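Local coordinates for protein N-deoxyribosyltransferase (Bacillus psychrosaccharolyticus, PDB 6EVS) that catalyses the transfer of a 2-deoxyribosyl group from one nucleobase to another, a reaction exploited for the enzymatic synthesis of modified nucleosides, at residues A[23-28]-A[119-124]; A[32-37]-A[60-65]; A[71-74]-A[78-81]. One frame throughout, in Å; residues are numbered along the deposited sequence.

Contact 1: A[23-28]-A[119-124]; sequences EQVLRD and EDWNDV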
# COMPACT_ATOMS: atom_id res chain seq x y z
N GLU A 23 -8.49 9.62 -26.44
CA GLU A 23 -8.70 10.94 -25.84
C GLU A 23 -10.08 11.48 -26.21
O GLU A 23 -10.86 11.89 -25.33
CB GLU A 23 -7.62 11.92 -26.29
CG GLU A 23 -6.21 11.63 -25.77
CD GLU A 23 -5.15 12.36 -26.59
OE1 GLU A 23 -5.51 12.93 -27.65
OE2 GLU A 23 -3.96 12.38 -26.18
N GLN A 24 -10.42 11.42 -27.50
CA GLN A 24 -11.69 11.96 -27.96
C GLN A 24 -12.87 11.20 -27.37
O GLN A 24 -13.85 11.80 -26.92
CB GLN A 24 -11.75 11.91 -29.50
CG GLN A 24 -13.17 11.96 -30.06
CD GLN A 24 -13.32 11.19 -31.36
OE1 GLN A 24 -14.12 10.26 -31.47
NE2 GLN A 24 -12.55 11.59 -32.37
N VAL A 25 -12.80 9.87 -27.36
CA VAL A 25 -13.94 9.08 -26.88
C VAL A 25 -14.14 9.31 -25.38
O VAL A 25 -15.26 9.58 -24.93
CB VAL A 25 -13.73 7.59 -27.20
CG1 VAL A 25 -14.70 6.73 -26.38
CG2 VAL A 25 -13.93 7.34 -28.70
N LEU A 26 -13.07 9.20 -24.60
CA LEU A 26 -13.22 9.28 -23.15
C LEU A 26 -13.58 10.69 -22.72
O LEU A 26 -14.33 10.86 -21.75
CB LEU A 26 -11.94 8.82 -22.45
CG LEU A 26 -11.55 7.36 -22.71
CD1 LEU A 26 -10.19 7.03 -22.13
CD2 LEU A 26 -12.60 6.41 -22.16
N ARG A 27 -13.08 11.71 -23.42
CA ARG A 27 -13.39 13.09 -23.05
C ARG A 27 -14.80 13.49 -23.48
O ARG A 27 -15.47 14.26 -22.78
CB ARG A 27 -12.35 14.04 -23.65
CG ARG A 27 -11.02 14.02 -22.91
CD ARG A 27 -10.01 15.08 -23.42
NE ARG A 27 -8.79 15.02 -22.62
CZ ARG A 27 -7.56 15.23 -23.08
NH1 ARG A 27 -7.37 15.54 -24.35
NH2 ARG A 27 -6.52 15.15 -22.25
N ASP A 28 -15.26 12.98 -24.62
CA ASP A 28 -16.64 13.24 -25.03
C ASP A 28 -17.63 12.58 -24.08
O ASP A 28 -18.79 13.00 -24.03
CB ASP A 28 -16.89 12.73 -26.45
CG ASP A 28 -16.15 13.55 -27.50
OD1 ASP A 28 -15.76 14.70 -27.20
OD2 ASP A 28 -15.98 13.04 -28.63
N GLU A 119 -12.67 -4.30 -27.34
CA GLU A 119 -12.11 -4.34 -28.68
C GLU A 119 -12.84 -3.43 -29.66
O GLU A 119 -12.49 -3.41 -30.84
CB GLU A 119 -12.08 -5.78 -29.22
CG GLU A 119 -11.03 -6.67 -28.53
CD GLU A 119 -10.92 -8.03 -29.18
OE1 GLU A 119 -11.51 -8.19 -30.25
OE2 GLU A 119 -10.26 -8.94 -28.63
N ASP A 120 -13.82 -2.65 -29.20
CA ASP A 120 -14.51 -1.71 -30.06
C ASP A 120 -14.83 -0.47 -29.24
O ASP A 120 -15.13 -0.56 -28.05
CB ASP A 120 -15.80 -2.31 -30.64
CG ASP A 120 -16.55 -1.33 -31.53
OD1 ASP A 120 -17.73 -1.62 -31.85
OD2 ASP A 120 -15.99 -0.28 -31.92
N TRP A 121 -14.77 0.70 -29.89
CA TRP A 121 -14.99 1.93 -29.13
C TRP A 121 -16.46 2.09 -28.74
O TRP A 121 -16.76 2.67 -27.69
CB TRP A 121 -14.48 3.14 -29.91
CG TRP A 121 -12.98 3.21 -29.92
CD1 TRP A 121 -12.15 3.06 -31.01
CD2 TRP A 121 -12.12 3.41 -28.80
NE1 TRP A 121 -10.84 3.18 -30.62
CE2 TRP A 121 -10.79 3.38 -29.27
CE3 TRP A 121 -12.35 3.61 -27.43
CZ2 TRP A 121 -9.70 3.55 -28.42
CZ3 TRP A 121 -11.25 3.78 -26.59
CH2 TRP A 121 -9.95 3.75 -27.09
N ASN A 122 -17.40 1.56 -29.54
CA ASN A 122 -18.80 1.67 -29.14
C ASN A 122 -19.07 0.91 -27.84
O ASN A 122 -19.93 1.31 -27.05
CB ASN A 122 -19.71 1.20 -30.27
CG ASN A 122 -19.69 2.16 -31.45
OD1 ASN A 122 -19.05 1.90 -32.46
ND2 ASN A 122 -20.38 3.29 -31.29
N ASP A 123 -18.32 -0.17 -27.59
CA ASP A 123 -18.45 -0.87 -26.31
C ASP A 123 -17.97 0.00 -25.16
O ASP A 123 -18.57 -0.01 -24.08
CB ASP A 123 -17.67 -2.18 -26.34
CG ASP A 123 -18.29 -3.20 -27.27
OD1 ASP A 123 -19.48 -3.05 -27.60
OD2 ASP A 123 -17.58 -4.14 -27.67
N VAL A 124 -16.89 0.76 -25.38
CA VAL A 124 -16.44 1.72 -24.38
C VAL A 124 -17.48 2.82 -24.21
O VAL A 124 -17.70 3.31 -23.10
CB VAL A 124 -15.07 2.32 -24.77
CG1 VAL A 124 -14.63 3.35 -23.74
CG2 VAL A 124 -14.00 1.25 -24.95
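Val-25, with chi1 at 165°, swings its CG1 branch trans to its own amide nitrogen, while Trp-121, at chi1 -74°, holds its indole opposite its carbonyl carbon. CG1 of Val-25 thereby comes within 4.0 Å of Trp-121 CE3, on the six-membered side of the indole. The other branch, CG2, stands above one face of the indole, displaced toward its rim, so both methyls lie on the same side of the indole plane, with CG1 approaching CE3 obliquely.

One residue on in helix 13-28, and about one turn on in the partner helix, the contact becomes aliphatic. Leu-26 reaches out with CD2, which meets Val-124 CG1 at 4.0 Å, and the same valine methyl lies 4.3 Å from Val-25 CG1. The start of helix 121-126 is marked by Asp-120, an N-cap whose OD2 accepts a weak bond from Asn-122 N at 3.3 Å.

This is a helix-helix seam along one face of the parallel sheet. Leu-26 and Val-124 both rest on Phe-70 of strand 68-72; Leu-26 also reaches Ile-4 of strand 3-7, Val-124 reaches Phe-118 of strand 116-118, and the Trp-121 ring stacks with Phe-99, close to Lys-21 and Ala-22 of helix 13-28.

Contact 2: A[32-37]-A[60-65]; sequences TVFSPR and LEHIKW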
# COMPACT_ATOMS: atom_id res chain seq x y z
N THR A 32 -12.27 13.15 -17.21
CA THR A 32 -11.06 13.96 -17.15
C THR A 32 -9.89 13.04 -17.43
O THR A 32 -9.60 12.14 -16.64
CB THR A 32 -10.92 14.66 -15.80
OG1 THR A 32 -12.05 15.51 -15.58
CG2 THR A 32 -9.66 15.52 -15.78
N VAL A 33 -9.23 13.23 -18.56
CA VAL A 33 -8.22 12.30 -19.04
C VAL A 33 -6.85 12.95 -18.96
O VAL A 33 -6.64 14.02 -19.56
CB VAL A 33 -8.52 11.85 -20.48
CG1 VAL A 33 -7.46 10.85 -20.93
CG2 VAL A 33 -9.92 11.27 -20.55
N PHE A 34 -5.91 12.30 -18.28
CA PHE A 34 -4.50 12.69 -18.36
C PHE A 34 -3.85 11.88 -19.48
O PHE A 34 -3.80 10.65 -19.40
CB PHE A 34 -3.76 12.45 -17.05
CG PHE A 34 -2.29 12.80 -17.11
CD1 PHE A 34 -1.86 14.10 -16.89
CD2 PHE A 34 -1.33 11.83 -17.40
CE1 PHE A 34 -0.50 14.44 -16.91
CE2 PHE A 34 0.03 12.15 -17.47
CZ PHE A 34 0.45 13.47 -17.21
N SER A 35 -3.35 12.57 -20.50
CA SER A 35 -2.76 11.90 -21.66
C SER A 35 -1.28 12.22 -21.70
O SER A 35 -0.91 13.37 -21.94
CB SER A 35 -3.44 12.33 -22.96
OG SER A 35 -2.92 11.57 -24.06
N PRO A 36 -0.40 11.24 -21.45
CA PRO A 36 1.02 11.55 -21.28
C PRO A 36 1.63 12.31 -22.44
O PRO A 36 2.57 13.08 -22.21
CB PRO A 36 1.66 10.17 -21.13
CG PRO A 36 0.55 9.36 -20.40
CD PRO A 36 -0.72 9.85 -21.06
N ARG A 37 1.13 12.14 -23.66
CA ARG A 37 1.71 12.83 -24.82
C ARG A 37 1.48 14.34 -24.76
O ARG A 37 2.25 15.09 -25.39
CB ARG A 37 1.13 12.26 -26.11
CG ARG A 37 -0.25 12.79 -26.46
CD ARG A 37 -0.72 12.27 -27.80
NE ARG A 37 -2.04 12.79 -28.13
CZ ARG A 37 -2.41 13.16 -29.34
NH1 ARG A 37 -1.55 13.07 -30.34
NH2 ARG A 37 -3.64 13.61 -29.56
N LEU A 60 3.63 9.20 -12.84
CA LEU A 60 3.25 8.38 -11.69
C LEU A 60 2.25 9.11 -10.79
O LEU A 60 1.25 8.53 -10.36
CB LEU A 60 4.51 7.99 -10.90
CG LEU A 60 4.36 6.95 -9.80
CD1 LEU A 60 3.69 5.68 -10.35
CD2 LEU A 60 5.72 6.63 -9.19
N GLU A 61 2.50 10.40 -10.51
CA GLU A 61 1.53 11.15 -9.71
C GLU A 61 0.15 11.15 -10.37
O GLU A 61 -0.87 11.09 -9.67
CB GLU A 61 2.03 12.58 -9.47
CG GLU A 61 1.43 13.21 -8.22
CD GLU A 61 1.88 12.51 -6.95
OE1 GLU A 61 1.17 12.62 -5.93
OE2 GLU A 61 2.94 11.84 -6.95
N HIS A 62 0.09 11.18 -11.71
CA HIS A 62 -1.22 11.19 -12.34
C HIS A 62 -1.85 9.80 -12.42
O HIS A 62 -3.08 9.70 -12.52
CB HIS A 62 -1.15 11.85 -13.72
CG HIS A 62 -1.21 13.34 -13.65
ND1 HIS A 62 -0.09 14.11 -13.44
CD2 HIS A 62 -2.26 14.19 -13.68
CE1 HIS A 62 -0.44 15.39 -13.42
NE2 HIS A 62 -1.75 15.46 -13.54
N ILE A 63 -1.06 8.74 -12.33
CA ILE A 63 -1.66 7.43 -12.10
C ILE A 63 -2.30 7.39 -10.73
O ILE A 63 -3.41 6.87 -10.55
CB ILE A 63 -0.62 6.30 -12.25
CG1 ILE A 63 0.05 6.32 -13.62
CG2 ILE A 63 -1.28 4.94 -11.99
CD1 ILE A 63 1.06 5.18 -13.74
N LYS A 64 -1.61 7.96 -9.73
CA LYS A 64 -2.14 8.01 -8.37
C LYS A 64 -3.38 8.90 -8.28
O LYS A 64 -4.32 8.59 -7.53
CB LYS A 64 -1.05 8.49 -7.42
CG LYS A 64 0.00 7.45 -7.15
CD LYS A 64 1.32 8.07 -6.71
CE LYS A 64 2.34 6.98 -6.42
NZ LYS A 64 3.57 7.48 -5.75
N TRP A 65 -3.40 10.01 -9.03
CA TRP A 65 -4.54 10.92 -9.06
C TRP A 65 -5.77 10.31 -9.74
O TRP A 65 -6.90 10.66 -9.41
CB TRP A 65 -4.09 12.21 -9.76
CG TRP A 65 -5.10 13.08 -10.49
CD1 TRP A 65 -5.70 14.22 -10.00
CD2 TRP A 65 -5.58 12.92 -11.84
NE1 TRP A 65 -6.51 14.77 -10.97
CE2 TRP A 65 -6.46 14.00 -12.10
CE3 TRP A 65 -5.33 11.99 -12.86
CZ2 TRP A 65 -7.12 14.14 -13.34
CZ3 TRP A 65 -5.99 12.13 -14.10
CH2 TRP A 65 -6.88 13.20 -14.32
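Phe-34 and His-62 form the dense centre of this contact, an offset stack with ring centroids 3.9 Å apart and planes only 14° from parallel. The overlap is unequal: Phe-34 CE1 lies over the middle of the imidazole, whereas His-62 CG projects toward the rim of the phenyl ring. The closest approach, Phe-34 CD1 to His-62 CD2, is a tight 3.2 Å, and the methylene of His-62 adds a CH-pi contact over the same phenyl, with CB 3.7 Å from its centroid. The imidazole is held in rotation from both nitrogens: ND1 bonds to Asn-58 O one turn back, and NE2 to Thr-131 O of a second subunit. Two carbonyls facing one imidazole would tend to favour its charged form.

The strand and helix run nearly antiparallel, at 155°, as expected where a helix leads the chain back across a parallel sheet. The strand order 2-1-3-4-5 is that of a flavodoxin-like fold, and strand 32-34 is an outermost strand of the sheet within this chain.

Toward the start of the strand, at Thr-32, the packing thins. Phe-34 CB still meets Trp-65 CZ3 at 3.7 Å, but partly exposed Thr-32 merely sets its methyl in the plane of the indole, at the edge, with CG2 3.8 Å from Trp-65 CZ2. Trp-65 also makes a cation-pi contact with Lys-3.

Contact 3: A[71-74]-A[78-81]; sequences GIIG and DDTG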
# COMPACT_ATOMS: atom_id res chain seq x y z
N GLY A 71 -5.72 1.51 -20.66
CA GLY A 71 -4.53 1.16 -21.40
C GLY A 71 -4.87 0.79 -22.83
O GLY A 71 -5.98 0.34 -23.12
N ILE A 72 -3.91 1.00 -23.74
CA ILE A 72 -4.04 0.55 -25.13
C ILE A 72 -2.87 -0.39 -25.41
O ILE A 72 -1.70 0.01 -25.31
CB ILE A 72 -4.05 1.73 -26.11
CG1 ILE A 72 -5.21 2.68 -25.78
CG2 ILE A 72 -4.12 1.21 -27.58
CD1 ILE A 72 -5.18 3.98 -26.58
N ILE A 73 -3.18 -1.65 -25.71
CA ILE A 73 -2.17 -2.65 -25.99
C ILE A 73 -2.49 -3.23 -27.35
O ILE A 73 -3.60 -3.74 -27.56
CB ILE A 73 -2.12 -3.75 -24.91
CG1 ILE A 73 -1.54 -3.21 -23.60
CG2 ILE A 73 -1.32 -4.95 -25.40
CD1 ILE A 73 -0.05 -3.02 -23.61
N GLY A 74 -1.55 -3.12 -28.28
CA GLY A 74 -1.75 -3.60 -29.63
C GLY A 74 -0.57 -4.43 -30.10
O GLY A 74 0.02 -5.21 -29.35
N ASP A 78 6.27 -2.05 -28.46
CA ASP A 78 6.69 -0.80 -27.83
C ASP A 78 5.92 -0.60 -26.53
O ASP A 78 5.85 0.53 -26.02
CB ASP A 78 6.43 0.38 -28.75
CG ASP A 78 7.57 0.63 -29.70
OD1 ASP A 78 7.29 1.15 -30.81
OD2 ASP A 78 8.73 0.33 -29.36
N ASP A 79 5.31 -1.65 -26.01
CA ASP A 79 4.37 -1.56 -24.92
C ASP A 79 5.04 -1.66 -23.55
O ASP A 79 4.36 -1.91 -22.55
CB ASP A 79 3.30 -2.65 -25.07
CG ASP A 79 2.27 -2.30 -26.12
OD1 ASP A 79 2.11 -1.10 -26.41
OD2 ASP A 79 1.62 -3.22 -26.64
N THR A 80 6.36 -1.45 -23.50
CA THR A 80 7.11 -1.68 -22.26
C THR A 80 6.66 -0.72 -21.16
O THR A 80 6.29 -1.15 -20.05
CB THR A 80 8.61 -1.53 -22.57
OG1 THR A 80 8.89 -2.24 -23.79
CG2 THR A 80 9.44 -2.14 -21.48
N GLY A 81 6.69 0.58 -21.43
CA GLY A 81 6.27 1.54 -20.42
C GLY A 81 4.79 1.41 -20.09
O GLY A 81 4.40 1.52 -18.93
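Ile-73 and Asp-79 meet as a methyl laid over a flat carboxylate. The delta carbon of the isoleucine sits above one face of the acid group, nearly over its central carbon: Ile-73 CD1 is 3.5 Å from Asp-79 CG and also 3.5 Å from OD2. A second methyl comes in from the same side but lower, out beyond OD2, putting Ile-73 CG2 3.6 Å from Asp-79 OD2. The fold of the isoleucine explains this approach: chi1 of -71° followed by chi2 of -75° curls CD1 away from an extended course and toward the aspartate.

Backbone atoms frame the rest of the acid. Gly-74 N stands 3.6 Å from Asp-79 OD2, near but not bonded to it, and Ile-72 O lies 4.1 Å from OD1. The bond that OD1 does make is with Asn-76 ND2, in the short connection between the two segments.

The setting is the turn at the C-terminal end of strand 68-72, where a beta-alpha-beta unit passes into helix 80-91 before returning through strand 96-99. Ile-73 is tied to that returning strand by backbone bonding with Phe-99, and its carbonyl accepts from Ser-100 OG. Thr-80, at the start of the helix, packs on Ile-110 of a third subunit.

Although Asp-79 occupies the N-cap position, its carboxylate makes no capping bond. The buried acid is turned toward the strand end, and its two oxygens are treated unequally: OD1 is fixed by the amide of Asn-76, whereas across this contact OD2 meets mainly the methyls of Ile-73, which implies a group positioned by packing and one directed bond and not by the helix start.

From the N terminus, the chain enters contact 1 at 23-28 on helix 13-28, then passes at once into strand 32-34, which opens contact 2. Helix 49-65 closes that loop at 60-65. Strand 68-72 follows, and contact 3 closes a very short loop between 71-74 and 78-81. Only at 119-124 does contact 1 close, so contacts 2 and 3, in series, both nest inside it and none cross. Contact 1 joins helices on one face of the sheet, contact 2 fixes a helix to the other face, and contact 3 shapes a strand-to-helix turn. Contacts 1 and 2 touch through Glu-23, salt-bridged to Arg-37 and probably hydrogen-bonded to Ser-35, and through Leu-26 packed on Val-33.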